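Local coordinates for protein CurF (Lyngbya majuscula, PDB 5DP2) that probably uses NADPH as an enoyl reductase-type cyclopropanase, forming the cyclopropane ring in the polyketide synthase pathway to curacin A, at residues R258-H264 and Y276-D280. Residues are numbered along the deposited sequence.
Sequences RLNIWSH and YFPFD. With NAP (NADP nicotinamide-adenine-dinucleotide phosphate), chain B.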
loop_
_atom_site.group_PDB
_atom_site.type_symbol
_atom_site.label_atom_id
_atom_site.label_comp_id
_atom_site.label_asym_id
_atom_site.label_seq_id
_atom_site.Cartn_x
_atom_site.Cartn_y
_atom_site.Cartn_z
ATOM N N ARG A 258 0.993 7.398 9.648
ATOM C CA ARG A 258 0.947 6.899 11.012
ATOM C C ARG A 258 1.857 7.664 11.953
ATOM O O ARG A 258 1.814 7.427 13.147
ATOM C CB ARG A 258 1.169 5.365 11.054
ATOM C CG ARG A 258 0.164 4.564 10.229
ATOM C CD ARG A 258 -1.259 4.725 10.698
ATOM N NE ARG A 258 -1.470 4.164 12.032
ATOM C CZ ARG A 258 -2.601 4.228 12.725
ATOM N NH1 ARG A 258 -3.638 4.939 12.283
ATOM N NH2 ARG A 258 -2.679 3.599 13.885
ATOM N N LEU A 259 2.666 8.593 11.442
ATOM C CA LEU A 259 3.552 9.393 12.292
ATOM C C LEU A 259 2.895 10.699 12.665
ATOM O O LEU A 259 2.426 11.453 11.818
ATOM C CB LEU A 259 4.883 9.708 11.579
ATOM C CG LEU A 259 5.682 8.559 10.968
ATOM C CD1 LEU A 259 6.794 9.039 10.031
ATOM C CD2 LEU A 259 6.253 7.732 12.100
ATOM N N ASN A 260 2.825 10.944 13.969
ATOM C CA ASN A 260 2.380 12.192 14.575
ATOM C C ASN A 260 0.960 12.643 14.194
ATOM O O ASN A 260 0.648 13.833 14.056
ATOM C CB ASN A 260 3.400 13.282 14.316
ATOM C CG ASN A 260 4.793 12.863 14.727
ATOM O OD1 ASN A 260 5.701 12.740 13.891
ATOM N ND2 ASN A 260 4.968 12.594 16.017
ATOM N N ILE A 261 0.076 11.673 14.058
ATOM C CA ILE A 261 -1.292 11.979 13.664
ATOM C C ILE A 261 -2.117 12.475 14.838
ATOM O O ILE A 261 -1.797 12.249 16.019
ATOM C CB ILE A 261 -1.974 10.792 12.976
ATOM C CG1 ILE A 261 -2.124 9.611 13.910
ATOM C CG2 ILE A 261 -1.269 10.472 11.662
ATOM C CD1 ILE A 261 -2.903 8.510 13.253
ATOM N N TRP A 262 -3.171 13.210 14.513
ATOM C CA TRP A 262 -4.059 13.751 15.518
ATOM C C TRP A 262 -5.047 12.699 16.035
ATOM O O TRP A 262 -5.377 11.730 15.340
ATOM C CB TRP A 262 -4.821 14.960 14.959
ATOM C CG TRP A 262 -3.989 16.191 14.727
ATOM C CD1 TRP A 262 -2.638 16.275 14.511
ATOM C CD2 TRP A 262 -4.483 17.532 14.660
ATOM N NE1 TRP A 262 -2.264 17.586 14.319
ATOM C CE2 TRP A 262 -3.371 18.388 14.408
ATOM C CE3 TRP A 262 -5.750 18.098 14.821
ATOM C CZ2 TRP A 262 -3.511 19.777 14.322
ATOM C CZ3 TRP A 262 -5.885 19.461 14.728
ATOM C CH2 TRP A 262 -4.770 20.294 14.482
ATOM N N SER A 263 -5.544 12.915 17.238
ATOM C CA SER A 263 -6.641 12.114 17.767
ATOM C C SER A 263 -7.989 12.647 17.257
ATOM O O SER A 263 -8.107 13.777 16.784
ATOM C CB SER A 263 -6.635 12.129 19.286
ATOM O OG SER A 263 -7.017 13.411 19.739
ATOM N N HIS A 264 -9.032 11.838 17.439
ATOM C CA HIS A 264 -10.361 12.274 17.095
ATOM C C HIS A 264 -10.747 13.545 17.824
ATOM O O HIS A 264 -11.377 14.456 17.253
ATOM C CB HIS A 264 -11.389 11.178 17.389
ATOM C CG HIS A 264 -11.378 10.069 16.395
ATOM N ND1 HIS A 264 -10.462 9.037 16.427
ATOM C CD2 HIS A 264 -12.159 9.836 15.314
ATOM C CE1 HIS A 264 -10.707 8.201 15.438
ATOM N NE2 HIS A 264 -11.717 8.674 14.733
ATOM N N TYR A 276 -13.556 11.863 10.754
ATOM C CA TYR A 276 -12.122 11.547 10.739
ATOM C C TYR A 276 -11.921 10.033 10.719
ATOM O O TYR A 276 -12.463 9.319 11.573
ATOM C CB TYR A 276 -11.480 12.165 11.978
ATOM C CG TYR A 276 -9.993 11.907 12.152
ATOM C CD1 TYR A 276 -9.096 12.013 11.106
ATOM C CD2 TYR A 276 -9.501 11.559 13.399
ATOM C CE1 TYR A 276 -7.738 11.821 11.314
ATOM C CE2 TYR A 276 -8.149 11.355 13.619
ATOM C CZ TYR A 276 -7.266 11.499 12.571
ATOM O OH TYR A 276 -5.910 11.329 12.737
ATOM N N PHE A 277 -11.123 9.576 9.745
ATOM C CA PHE A 277 -10.899 8.172 9.477
ATOM C C PHE A 277 -9.398 7.838 9.385
ATOM O O PHE A 277 -8.862 7.610 8.311
ATOM C CB PHE A 277 -11.598 7.743 8.192
ATOM C CG PHE A 277 -13.082 7.871 8.242
ATOM C CD1 PHE A 277 -13.821 7.021 9.036
ATOM C CD2 PHE A 277 -13.755 8.823 7.465
ATOM C CE1 PHE A 277 -15.212 7.102 9.072
ATOM C CE2 PHE A 277 -15.132 8.905 7.477
ATOM C CZ PHE A 277 -15.852 8.070 8.305
ATOM N N PRO A 278 -8.714 7.762 10.552
ATOM C CA PRO A 278 -7.370 7.211 10.571
ATOM C C PRO A 278 -7.442 5.685 10.607
ATOM O O PRO A 278 -8.317 5.119 11.298
ATOM C CB PRO A 278 -6.815 7.740 11.906
ATOM C CG PRO A 278 -8.012 7.798 12.821
ATOM C CD PRO A 278 -9.177 8.163 11.887
ATOM N N PHE A 279 -6.533 5.002 9.919
ATOM C CA PHE A 279 -6.509 3.552 10.022
ATOM C C PHE A 279 -5.151 3.030 9.618
ATOM O O PHE A 279 -4.370 3.721 8.954
ATOM C CB PHE A 279 -7.615 2.869 9.182
ATOM C CG PHE A 279 -7.516 3.105 7.685
ATOM C CD1 PHE A 279 -8.101 4.203 7.093
ATOM C CD2 PHE A 279 -6.863 2.210 6.860
ATOM C CE1 PHE A 279 -8.039 4.381 5.718
ATOM C CE2 PHE A 279 -6.776 2.416 5.493
ATOM C CZ PHE A 279 -7.378 3.501 4.919
ATOM N N ASP A 280 -4.884 1.774 9.998
ATOM C CA ASP A 280 -3.660 1.062 9.654
ATOM C C ASP A 280 -4.055 -0.313 9.137
ATOM O O ASP A 280 -4.592 -1.149 9.893
ATOM C CB ASP A 280 -2.701 0.984 10.852
ATOM C CG ASP A 280 -1.353 0.363 10.481
ATOM O OD1 ASP A 280 -1.337 -0.513 9.614
ATOM O OD2 ASP A 280 -0.308 0.744 11.063
HETATM P PA NAP B . 4.442 6.053 -1.973
HETATM O O1A NAP B . 4.720 5.355 -3.260
HETATM O O2A NAP B . 3.229 6.901 -1.854
HETATM O O5B NAP B . 5.755 6.885 -1.604
HETATM C C5B NAP B . 5.721 7.926 -0.618
HETATM C C4B NAP B . 5.069 9.195 -1.123
HETATM O O4B NAP B . 5.255 10.202 -0.156
HETATM C C3B NAP B . 5.620 9.696 -2.425
HETATM O O3B NAP B . 4.578 9.636 -3.402
HETATM C C2B NAP B . 6.065 11.145 -2.151
HETATM O O2B NAP B . 5.661 12.136 -3.053
HETATM C C1B NAP B . 5.380 11.467 -0.838
HETATM N N9A NAP B . 6.151 12.321 0.055
HETATM C C8A NAP B . 7.116 11.921 0.955
HETATM N N7A NAP B . 7.616 12.988 1.620
HETATM C C5A NAP B . 6.964 14.063 1.155
HETATM C C6A NAP B . 7.005 15.462 1.433
HETATM N N6A NAP B . 7.857 15.938 2.362
HETATM N N1A NAP B . 6.186 16.264 0.764
HETATM C C2A NAP B . 5.354 15.756 -0.151
HETATM N N3A NAP B . 5.223 14.471 -0.495
HETATM C C4A NAP B . 6.035 13.643 0.142
HETATM O O3 NAP B . 4.421 4.982 -0.772
HETATM P PN NAP B . 3.271 3.954 -0.342
HETATM O O1N NAP B . 3.937 2.697 0.061
HETATM O O2N NAP B . 2.191 3.901 -1.383
HETATM O O5D NAP B . 2.737 4.633 0.965
HETATM C C5D NAP B . 2.050 5.902 0.861
HETATM C C4D NAP B . 1.967 6.563 2.260
HETATM O O4D NAP B . 0.903 5.965 2.954
HETATM C C3D NAP B . 3.202 6.352 3.144
HETATM O O3D NAP B . 3.294 7.465 4.043
HETATM C C2D NAP B . 2.888 5.066 3.865
HETATM O O2D NAP B . 3.601 4.995 5.103
HETATM C C1D NAP B . 1.397 5.171 4.047
HETATM N N1N NAP B . 0.553 3.957 4.018
HETATM C C2N NAP B . -0.288 3.706 5.047
HETATM C C3N NAP B . -1.120 2.590 5.073
HETATM C C7N NAP B . -2.030 2.363 6.231
HETATM O O7N NAP B . -2.559 1.273 6.264
HETATM N N7N NAP B . -2.211 3.361 7.137
HETATM C C4N NAP B . -1.086 1.697 3.997
HETATM C C5N NAP B . -0.217 1.977 2.951
HETATM C C6N NAP B . 0.598 3.116 2.971
HETATM P P2B NAP B . 6.308 12.360 -4.498
HETATM O O1X NAP B . 5.914 11.154 -5.341
HETATM O O2X NAP B . 5.663 13.640 -4.949
HETATM O O3X NAP B . 7.802 12.452 -4.302
HETATM O O HOH W 1 0.103 2.039 13.328
HETATM O O HOH W 2 -4.227 13.358 11.828
#
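The long, flexible side chain of R258 lets a charged group reach across to the other segment, its guanidinium lying with one face over D280 CB. R258 NE is 3.7 Å from D280 OD2, a long salt bridge of charges alone, since the oxygen sits well out of the guanidinium plane; water 1 supplies the directed link, accepting from NE and donating to OD2. D280 is the N-cap of the following helix, its OD1 also hydrogen-bonding S282 OG, while OD2 pairs with R51. I261, branched and apolar, brings CD1 to 4.2 Å from P278 CB. W262 sends its broad indole away onto helix 239-245, but its O accepts a 2.7 Å hydrogen bond from Y276 OH, and water 2 joins W262 N to this hydroxyl. Tyrosine is long enough to span the gap and polar at its tip. Short, polar S263 N-caps helix 264-270. The H264 imidazole offers its face to the edge of Y276, with a weak 3.3 Å hydrogen bond from H264 NE2 to Y276 O. These contacts join the loop after strand 251-255 to edge strand 275-278, within a Rossmann-type β-α-β crossover through helix 264-270; just past that edge strand, F279 O accepts a hydrogen bond from NADP carboxamide N7N (2.8 Å).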